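Local structure of CheQ (Campylobacter jejuni subsp. jejuni, 6A51) at residues 15-20 and 52-57; 26-31 and 63-68; 108-113 and 159-164. The protein is a regulator that, like CheP, controls transcription of the core chemotaxis operon cheVAW. All coordinates share one frame; numbering follows the deposited sequence.

Interaction 1 of 3, residues 15-20 and 52-57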
loop_
_atom_site.group_PDB
_atom_site.type_symbol
_atom_site.label_atom_id
_atom_site.label_comp_id
_atom_site.label_asym_id
_atom_site.label_seq_id
_atom_site.Cartn_x
_atom_site.Cartn_y
_atom_site.Cartn_z
ATOM N N SER A 15 10.190 15.308 3.530
ATOM C CA SER A 15 9.882 14.206 4.446
ATOM C C SER A 15 8.360 14.174 4.610
ATOM O O SER A 15 7.787 14.839 5.479
ATOM C CB SER A 15 10.608 14.358 5.773
ATOM O OG SER A 15 10.248 13.309 6.655
ATOM N N LEU A 16 7.708 13.403 3.756
ATOM C CA LEU A 16 6.262 13.395 3.665
ATOM C C LEU A 16 5.690 12.196 4.400
ATOM O O LEU A 16 6.312 11.131 4.475
ATOM C CB LEU A 16 5.811 13.347 2.203
ATOM C CG LEU A 16 6.439 14.403 1.304
ATOM C CD1 LEU A 16 5.944 14.210 -0.118
ATOM C CD2 LEU A 16 6.145 15.818 1.827
ATOM N N ILE A 17 4.503 12.386 4.955
ATOM C CA ILE A 17 3.625 11.272 5.275
ATOM C C ILE A 17 2.779 10.990 4.046
ATOM O O ILE A 17 2.147 11.897 3.487
ATOM C CB ILE A 17 2.749 11.581 6.496
ATOM C CG1 ILE A 17 3.623 11.991 7.673
ATOM C CG2 ILE A 17 1.904 10.369 6.862
ATOM C CD1 ILE A 17 4.695 11.023 7.957
ATOM N N LEU A 18 2.807 9.750 3.593
ATOM C CA LEU A 18 2.010 9.358 2.445
ATOM C C LEU A 18 0.594 9.078 2.919
ATOM O O LEU A 18 0.411 8.259 3.831
ATOM C CB LEU A 18 2.589 8.117 1.802
ATOM C CG LEU A 18 4.029 8.304 1.376
ATOM C CD1 LEU A 18 4.689 6.954 1.179
ATOM C CD2 LEU A 18 4.037 9.137 0.106
ATOM N N PRO A 19 -0.418 9.742 2.370
ATOM C CA PRO A 19 -1.803 9.344 2.646
ATOM C C PRO A 19 -2.024 7.900 2.228
ATOM O O PRO A 19 -1.503 7.458 1.190
ATOM C CB PRO A 19 -2.629 10.312 1.789
ATOM C CG PRO A 19 -1.690 10.739 0.697
ATOM C CD PRO A 19 -0.335 10.802 1.355
ATOM N N PRO A 20 -2.786 7.129 3.009
ATOM C CA PRO A 20 -2.823 5.675 2.785
ATOM C C PRO A 20 -3.409 5.271 1.441
ATOM O O PRO A 20 -3.175 4.137 1.012
ATOM C CB PRO A 20 -3.671 5.159 3.957
ATOM C CG PRO A 20 -4.537 6.351 4.342
ATOM C CD PRO A 20 -3.705 7.561 4.081
ATOM N N ILE A 52 11.866 11.414 1.248
ATOM C CA ILE A 52 11.458 10.140 1.745
ATOM C C ILE A 52 10.004 10.217 2.072
ATOM O O ILE A 52 9.447 11.273 2.154
ATOM C CB ILE A 52 12.217 9.704 2.996
ATOM C CG1 ILE A 52 11.908 10.603 4.159
ATOM C CG2 ILE A 52 13.696 9.676 2.759
ATOM C CD1 ILE A 52 12.250 9.977 5.463
ATOM N N GLY A 53 9.394 9.066 2.228
ATOM C CA GLY A 53 7.991 8.998 2.565
ATOM C C GLY A 53 7.782 7.835 3.501
ATOM O O GLY A 53 8.561 6.876 3.511
ATOM N N ARG A 54 6.716 7.935 4.293
ATOM C CA ARG A 54 6.268 6.832 5.129
ATOM C C ARG A 54 4.763 6.954 5.294
ATOM O O ARG A 54 4.186 8.025 5.082
ATOM C CB ARG A 54 6.959 6.831 6.498
ATOM C CG ARG A 54 6.865 8.193 7.196
ATOM C CD ARG A 54 7.348 8.150 8.643
ATOM N NE ARG A 54 6.315 7.579 9.489
ATOM C CZ ARG A 54 5.762 8.201 10.515
ATOM N NH1 ARG A 54 6.172 9.404 10.855
ATOM N NH2 ARG A 54 4.824 7.591 11.226
ATOM N N TYR A 55 4.131 5.842 5.654
ATOM C CA TYR A 55 2.741 5.848 6.081
ATOM C C TYR A 55 2.693 6.096 7.583
ATOM O O TYR A 55 3.621 5.739 8.315
ATOM C CB TYR A 55 2.044 4.526 5.732
ATOM C CG TYR A 55 1.928 4.286 4.250
ATOM C CD1 TYR A 55 0.975 4.972 3.498
ATOM C CD2 TYR A 55 2.783 3.403 3.591
ATOM C CE1 TYR A 55 0.871 4.793 2.134
ATOM C CE2 TYR A 55 2.684 3.207 2.199
ATOM C CZ TYR A 55 1.727 3.904 1.490
ATOM O OH TYR A 55 1.604 3.733 0.133
ATOM N N GLN A 56 1.594 6.703 8.038
ATOM C CA GLN A 56 1.521 7.157 9.422
ATOM C C GLN A 56 1.736 6.018 10.408
ATOM O O GLN A 56 2.451 6.181 11.404
ATOM C CB GLN A 56 0.183 7.836 9.678
ATOM C CG GLN A 56 -0.080 8.108 11.136
ATOM C CD GLN A 56 -1.398 8.814 11.341
ATOM O OE1 GLN A 56 -1.866 9.552 10.464
ATOM N NE2 GLN A 56 -2.019 8.580 12.489
ATOM N N GLY A 57 1.148 4.852 10.152
ATOM C CA GLY A 57 1.230 3.829 11.178
ATOM C C GLY A 57 2.584 3.146 11.316
ATOM O O GLY A 57 2.797 2.443 12.312
HETATM O O HOH W 1 -0.498 7.493 6.094
#

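Interaction 2 of 3, residues 26-31 and 63-68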
loop_
_atom_site.group_PDB
_atom_site.type_symbol
_atom_site.label_atom_id
_atom_site.label_comp_id
_atom_site.label_asym_id
_atom_site.label_seq_id
_atom_site.Cartn_x
_atom_site.Cartn_y
_atom_site.Cartn_z
ATOM N N HIS A 26 6.089 6.373 -7.547
ATOM C CA HIS A 26 7.306 7.160 -7.595
ATOM C C HIS A 26 8.328 6.792 -6.508
ATOM O O HIS A 26 9.255 7.573 -6.296
ATOM C CB HIS A 26 6.940 8.641 -7.480
ATOM C CG HIS A 26 5.999 9.106 -8.544
ATOM N ND1 HIS A 26 6.122 8.717 -9.862
ATOM C CD2 HIS A 26 4.922 9.924 -8.488
ATOM C CE1 HIS A 26 5.158 9.272 -10.572
ATOM N NE2 HIS A 26 4.416 10.009 -9.763
ATOM N N TYR A 27 8.203 5.655 -5.826
ATOM C CA TYR A 27 9.048 5.350 -4.682
ATOM C C TYR A 27 9.619 3.947 -4.791
ATOM O O TYR A 27 9.036 3.059 -5.419
ATOM C CB TYR A 27 8.282 5.447 -3.350
ATOM C CG TYR A 27 7.882 6.843 -2.936
ATOM C CD1 TYR A 27 6.663 7.382 -3.319
ATOM C CD2 TYR A 27 8.714 7.617 -2.142
ATOM C CE1 TYR A 27 6.282 8.656 -2.923
ATOM C CE2 TYR A 27 8.346 8.896 -1.748
ATOM C CZ TYR A 27 7.126 9.410 -2.134
ATOM O OH TYR A 27 6.767 10.690 -1.739
ATOM N N ILE A 28 10.757 3.744 -4.129
ATOM C CA ILE A 28 11.305 2.412 -3.917
ATOM C C ILE A 28 11.479 2.196 -2.420
ATOM O O ILE A 28 11.582 3.138 -1.629
ATOM C CB ILE A 28 12.647 2.192 -4.642
ATOM C CG1 ILE A 28 13.699 3.136 -4.067
ATOM C CG2 ILE A 28 12.493 2.400 -6.145
ATOM C CD1 ILE A 28 14.942 3.202 -4.878
ATOM N N LEU A 29 11.502 0.931 -2.038
ATOM C CA LEU A 29 11.638 0.570 -0.643
ATOM C C LEU A 29 13.110 0.658 -0.235
ATOM O O LEU A 29 13.982 0.098 -0.905
ATOM C CB LEU A 29 11.083 -0.832 -0.445
ATOM C CG LEU A 29 11.026 -1.434 0.943
ATOM C CD1 LEU A 29 9.884 -0.839 1.722
ATOM C CD2 LEU A 29 10.849 -2.932 0.801
ATOM N N ASN A 30 13.396 1.383 0.848
ATOM C CA ASN A 30 14.788 1.560 1.253
ATOM C C ASN A 30 15.415 0.233 1.656
ATOM O O ASN A 30 16.584 -0.025 1.349
ATOM C CB ASN A 30 14.887 2.569 2.400
ATOM C CG ASN A 30 16.320 2.718 2.929
ATOM O OD1 ASN A 30 17.236 3.106 2.194
ATOM N ND2 ASN A 30 16.512 2.412 4.207
ATOM N N ALA A 31 14.640 -0.622 2.334
ATOM C CA ALA A 31 15.124 -1.933 2.761
ATOM C C ALA A 31 15.699 -2.731 1.602
ATOM O O ALA A 31 16.665 -3.484 1.774
ATOM C CB ALA A 31 13.992 -2.719 3.424
ATOM N N LEU A 63 12.012 5.753 -0.518
ATOM C CA LEU A 63 12.805 6.806 -1.136
ATOM C C LEU A 63 12.154 7.226 -2.440
ATOM O O LEU A 63 11.774 6.379 -3.253
ATOM C CB LEU A 63 14.236 6.337 -1.396
ATOM C CG LEU A 63 14.949 5.829 -0.137
ATOM C CD1 LEU A 63 16.269 5.131 -0.457
ATOM C CD2 LEU A 63 15.149 6.984 0.814
ATOM N N HIS A 64 12.023 8.529 -2.637
ATOM C CA HIS A 64 11.486 9.027 -3.891
ATOM C C HIS A 64 12.540 8.854 -4.980
ATOM O O HIS A 64 13.718 9.168 -4.760
ATOM C CB HIS A 64 11.074 10.487 -3.726
ATOM C CG HIS A 64 10.189 10.996 -4.815
ATOM N ND1 HIS A 64 10.561 10.986 -6.142
ATOM C CD2 HIS A 64 8.948 11.532 -4.773
ATOM C CE1 HIS A 64 9.585 11.494 -6.873
ATOM N NE2 HIS A 64 8.597 11.837 -6.067
ATOM N N ARG A 65 12.118 8.340 -6.151
ATOM C CA ARG A 65 13.071 7.869 -7.163
ATOM C C ARG A 65 13.928 8.994 -7.714
ATOM O O ARG A 65 15.071 8.758 -8.123
ATOM C CB ARG A 65 12.346 7.194 -8.323
ATOM C CG ARG A 65 11.547 6.010 -7.926
ATOM C CD ARG A 65 10.534 5.581 -8.974
ATOM N NE ARG A 65 10.350 4.155 -8.820
ATOM C CZ ARG A 65 11.093 3.240 -9.420
ATOM N NH1 ARG A 65 12.036 3.625 -10.274
ATOM N NH2 ARG A 65 10.883 1.947 -9.177
ATOM N N ASN A 66 13.377 10.206 -7.757
ATOM C CA ASN A 66 14.043 11.404 -8.239
ATOM C C ASN A 66 15.280 11.734 -7.403
ATOM O O ASN A 66 16.336 12.023 -7.977
ATOM C CB ASN A 66 12.987 12.519 -8.259
ATOM C CG ASN A 66 13.502 13.862 -8.738
ATOM O OD1 ASN A 66 14.691 14.043 -9.021
ATOM N ND2 ASN A 66 12.571 14.816 -8.881
ATOM N N CYS A 67 15.224 11.574 -6.080
ATOM C CA CYS A 67 16.353 11.903 -5.220
ATOM C C CYS A 67 17.485 10.868 -5.242
ATOM O O CYS A 67 18.520 11.109 -4.610
ATOM C CB CYS A 67 15.867 12.119 -3.776
ATOM S SG CYS A 67 15.776 10.651 -2.686
ATOM N N ILE A 68 17.340 9.738 -5.949
ATOM C CA ILE A 68 18.415 8.743 -5.992
ATOM C C ILE A 68 19.640 9.330 -6.693
ATOM O O ILE A 68 19.521 10.050 -7.698
ATOM C CB ILE A 68 17.929 7.455 -6.686
ATOM C CG1 ILE A 68 16.690 6.909 -5.981
ATOM C CG2 ILE A 68 18.990 6.363 -6.632
ATOM C CD1 ILE A 68 16.960 6.482 -4.559
#

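Interaction 3 of 3, residues 108-113 and 159-164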
loop_
_atom_site.group_PDB
_atom_site.type_symbol
_atom_site.label_atom_id
_atom_site.label_comp_id
_atom_site.label_asym_id
_atom_site.label_seq_id
_atom_site.Cartn_x
_atom_site.Cartn_y
_atom_site.Cartn_z
ATOM N N SER A 108 -9.522 -16.124 3.471
ATOM C CA SER A 108 -10.471 -15.027 3.377
ATOM C C SER A 108 -10.933 -14.867 1.935
ATOM O O SER A 108 -10.133 -14.988 1.004
ATOM C CB SER A 108 -9.816 -13.737 3.879
ATOM O OG SER A 108 -10.539 -12.584 3.485
ATOM N N SER A 109 -12.235 -14.617 1.741
ATOM C CA SER A 109 -12.692 -14.313 0.382
ATOM C C SER A 109 -12.094 -13.002 -0.126
ATOM O O SER A 109 -11.764 -12.886 -1.311
ATOM C CB SER A 109 -14.221 -14.258 0.315
ATOM O OG SER A 109 -14.837 -15.485 0.678
ATOM N N ILE A 110 -11.929 -12.014 0.759
ATOM C CA ILE A 110 -11.290 -10.758 0.381
ATOM C C ILE A 110 -9.879 -11.004 -0.140
ATOM O O ILE A 110 -9.477 -10.441 -1.165
ATOM C CB ILE A 110 -11.287 -9.786 1.570
ATOM C CG1 ILE A 110 -12.684 -9.238 1.773
ATOM C CG2 ILE A 110 -10.362 -8.619 1.300
ATOM C CD1 ILE A 110 -13.030 -8.243 0.718
ATOM N N TYR A 111 -9.100 -11.839 0.561
ATOM C CA TYR A 111 -7.709 -12.055 0.160
ATOM C C TYR A 111 -7.631 -12.371 -1.320
ATOM O O TYR A 111 -6.725 -11.936 -2.042
ATOM C CB TYR A 111 -7.099 -13.198 0.969
ATOM C CG TYR A 111 -5.658 -13.500 0.614
ATOM C CD1 TYR A 111 -5.335 -14.231 -0.533
ATOM C CD2 TYR A 111 -4.618 -13.070 1.433
ATOM C CE1 TYR A 111 -4.027 -14.503 -0.858
ATOM C CE2 TYR A 111 -3.300 -13.347 1.114
ATOM C CZ TYR A 111 -3.017 -14.063 -0.035
ATOM O OH TYR A 111 -1.717 -14.340 -0.362
ATOM N N LYS A 112 -8.606 -13.093 -1.789
ATOM C CA LYS A 112 -8.586 -13.631 -3.123
ATOM C C LYS A 112 -8.908 -12.593 -4.189
ATOM O O LYS A 112 -8.457 -12.735 -5.328
ATOM C CB LYS A 112 -9.565 -14.785 -3.127
ATOM C CG LYS A 112 -10.315 -14.916 -4.348
ATOM C CD LYS A 112 -9.657 -16.077 -5.019
ATOM C CE LYS A 112 -10.474 -16.584 -6.172
ATOM N NZ LYS A 112 -9.707 -17.506 -7.060
ATOM N N LEU A 113 -9.652 -11.548 -3.837
ATOM C CA LEU A 113 -9.906 -10.415 -4.720
ATOM C C LEU A 113 -8.712 -9.475 -4.872
ATOM O O LEU A 113 -8.777 -8.550 -5.696
ATOM C CB LEU A 113 -11.072 -9.596 -4.175
ATOM C CG LEU A 113 -12.378 -10.356 -3.985
ATOM C CD1 LEU A 113 -13.362 -9.437 -3.344
ATOM C CD2 LEU A 113 -12.922 -10.841 -5.335
ATOM N N ILE A 159 -21.756 -1.502 -2.411
ATOM C CA ILE A 159 -21.113 -2.493 -3.269
ATOM C C ILE A 159 -20.814 -3.732 -2.442
ATOM O O ILE A 159 -20.106 -3.668 -1.429
ATOM C CB ILE A 159 -19.824 -1.948 -3.898
ATOM C CG1 ILE A 159 -20.094 -0.722 -4.758
ATOM C CG2 ILE A 159 -19.186 -3.009 -4.777
ATOM C CD1 ILE A 159 -18.845 0.090 -5.031
ATOM N N LYS A 160 -21.324 -4.871 -2.877
ATOM C CA LYS A 160 -21.145 -6.119 -2.148
ATOM C C LYS A 160 -20.220 -7.027 -2.959
ATOM O O LYS A 160 -20.527 -7.364 -4.108
ATOM C CB LYS A 160 -22.502 -6.778 -1.866
ATOM C CG LYS A 160 -22.374 -8.036 -1.018
ATOM C CD LYS A 160 -23.673 -8.487 -0.345
ATOM C CE LYS A 160 -23.419 -9.762 0.472
ATOM N NZ LYS A 160 -24.642 -10.474 0.974
ATOM N N ILE A 161 -19.081 -7.397 -2.374
ATOM C CA ILE A 161 -18.014 -8.077 -3.103
ATOM C C ILE A 161 -17.787 -9.497 -2.632
ATOM O O ILE A 161 -16.940 -10.196 -3.203
ATOM C CB ILE A 161 -16.702 -7.286 -3.014
ATOM C CG1 ILE A 161 -16.260 -7.198 -1.551
ATOM C CG2 ILE A 161 -16.877 -5.903 -3.633
ATOM C CD1 ILE A 161 -15.014 -6.344 -1.373
ATOM N N THR A 162 -18.523 -9.949 -1.623
ATOM C CA THR A 162 -18.313 -11.221 -0.941
ATOM C C THR A 162 -19.649 -11.606 -0.338
ATOM O O THR A 162 -20.512 -10.749 -0.134
ATOM C CB THR A 162 -17.222 -11.083 0.126
ATOM O OG1 THR A 162 -15.945 -11.288 -0.486
ATOM C CG2 THR A 162 -17.410 -12.019 1.315
ATOM N N GLU A 163 -19.837 -12.902 -0.097
ATOM C CA GLU A 163 -21.006 -13.378 0.638
ATOM C C GLU A 163 -21.341 -12.469 1.820
ATOM O O GLU A 163 -22.513 -12.211 2.093
ATOM C CB GLU A 163 -20.762 -14.805 1.118
ATOM C CG GLU A 163 -22.001 -15.659 1.128
ATOM C CD GLU A 163 -21.731 -17.091 0.671
ATOM O OE1 GLU A 163 -22.401 -17.537 -0.301
ATOM O OE2 GLU A 163 -20.853 -17.759 1.277
ATOM N N SER A 164 -20.315 -11.927 2.483
ATOM C CA SER A 164 -20.486 -11.173 3.715
ATOM C C SER A 164 -19.879 -9.763 3.737
ATOM O O SER A 164 -20.127 -9.036 4.707
ATOM C CB SER A 164 -19.868 -11.959 4.876
ATOM O OG SER A 164 -18.481 -12.151 4.606
#

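Interaction 1 of 3, residues 15-20 and 52-57
Arg54 sets its CG between the backbone N and the carbonyl carbon (chi1 51°), while Ile17 holds CG1 anti to its carbonyl carbon (chi1 -55°). Ile17 chi2 (-52°) then places CD1, and the Arg54 chain bends at chi3. The two side chains lie side by side, pointing the same way. Ile17 CD1 lies over one face of the Arg54 guanidinium, 3.6 Å from Arg54 NH1. Arg54 NE bonds to Thr58 O, and its NH2 weakly to Gln56 O. Strands 15-18 and 52-55 are a parallel pair, with 15-18 at the edge of a mixed four-stranded sheet. Leu16 is bonded to the residues flanking Gly53: Leu16 N donates to Ile52 O at 3.2 Å, and Leu16 O accepts from Arg54 N. Leu18 N reaches Arg54 O at 2.7 Å. The side chains of Leu18 and Tyr55 share the other face of the sheet. Leu18 CD1 sits over one face of the Tyr55 ring, displaced toward the rim, and Leu18 CB is 3.8 Å from Tyr55 CE1. Tyr55 OH bonds to Glu22 O. Nearby, a water donates to Leu18 O at 2.6 Å and accepts from Gln56 N at 3.0 Å.

Interaction 2 of 3, residues 26-31 and 63-68
Tyr27 and His64 form a T-shaped pair, with the edge of the imidazole turned to the face of the phenol. The ring centroids are 5.0 Å apart and the planes stand at 64°. The two residues are a non-hydrogen-bonded antiparallel pair at the edge of the mixed sheet, where strand 27-29 runs against strand 62-64. His64 has CG anti to its backbone N (chi1 -165°), over the Tyr27 face. Its CD2 is 3.8 Å from Tyr27 CZ, and its CB 3.7 Å from Tyr27 CE2. His26 CB meets the face of the His64 ring in a CH-pi contact. His26, Tyr27 and His64 form an aromatic cluster. The next pair, Ile28 and Leu63, is hydrogen-bonded. Ile28 N donates to Leu63 O, and Leu63 N to Ile28 O at 2.9 Å. Arg65 N also donates to His26 O at 3.0 Å. The Arg65 side chain is extended from CG to NE and crosses Ile28 at a slant. Ile28 CG2 sits over one face of its guanidinium, toward the rim. On Ile28's side of the sheet, Leu63 crosses Asn30, CD1 near OD1; Asn30 ND2 is bonded to Lys41 O. Ile28 and Ile68 meet tip to tip, CD1 to CD1, at 3.9 Å.

Interaction 3 of 3, residues 108-113 and 159-164
Ser109 and Thr162 bring the two backbones nearest, with their CA atoms 6.6 Å apart. One partner is the short helix 109-113, whose backbone bonding is loose. The other is the loop that follows strand 159-160. No hydrogen bond crosses between the segments; side chains carry the contact, mostly against one another. Ser108 is the N-cap of the helix, and its OG accepts a weak bond from Tyr111 N at 3.3 Å. The same OG is also bonded to His101 ND1, so the cap is tied to another part of the chain. Three helix residues, Ser109, Ile110 and Leu113, meet two loop residues, Ile161 and Thr162. Ile161 holds CG1 between its backbone N and carbonyl carbon (chi1 62°), and chi2 (-176°) extends the chain to CD1. That CD1 meets Ile110 CD1 at 3.5 Å, and the two isoleucine chains cross at a slant. Leu113 brings one branch to the same residue. Its CD1 is 4.0 Å from Ile161 CB, and it also lies 3.7 Å from Ile161 O. Thr162 meets the first turn of the helix. Its OG1 is 3.5 Å from Ser109 CB, and its CG2 touches that same carbon. The hydroxyl also makes a weak bond back to Ile161 O at 3.1 Å, so the oxygen that Leu113 touches has a polar partner too. The contact lies at the surface, although Ile110 is buried. Strand 159-160 is at the edge of an antiparallel sheet with 165-169 and 142-146. The disulfide Cys147-Cys166 links strand 165-169 to the residue just after strand 142-146. Ile110 packs on Met165 of that sheet. Helix 127-134 flanks the contact, with Phe133 touching both Leu113 and Ile161, and Phe130 and Leu134 adding to Ile161.

Interactions 1 and 2 belong to one mixed sheet, in the order 15-18, 52-55, 62-64, 27-29. Interaction 1 joins the first two strands and interaction 2 the last two. Their centres are 13 Å apart and their side chains touch. Ile52 CG2 packs on Leu63 CD2 at 3.6 Å, and Leu18 CD2 packs on Tyr27 OH at 3.6 Å. Along the chain their segments alternate. Interaction 3 lies across the centre of the chain and involves strand 159-160 of a different sheet. Its nearest atoms are about 15 Å from interaction 1 and about 17 Å from interaction 2.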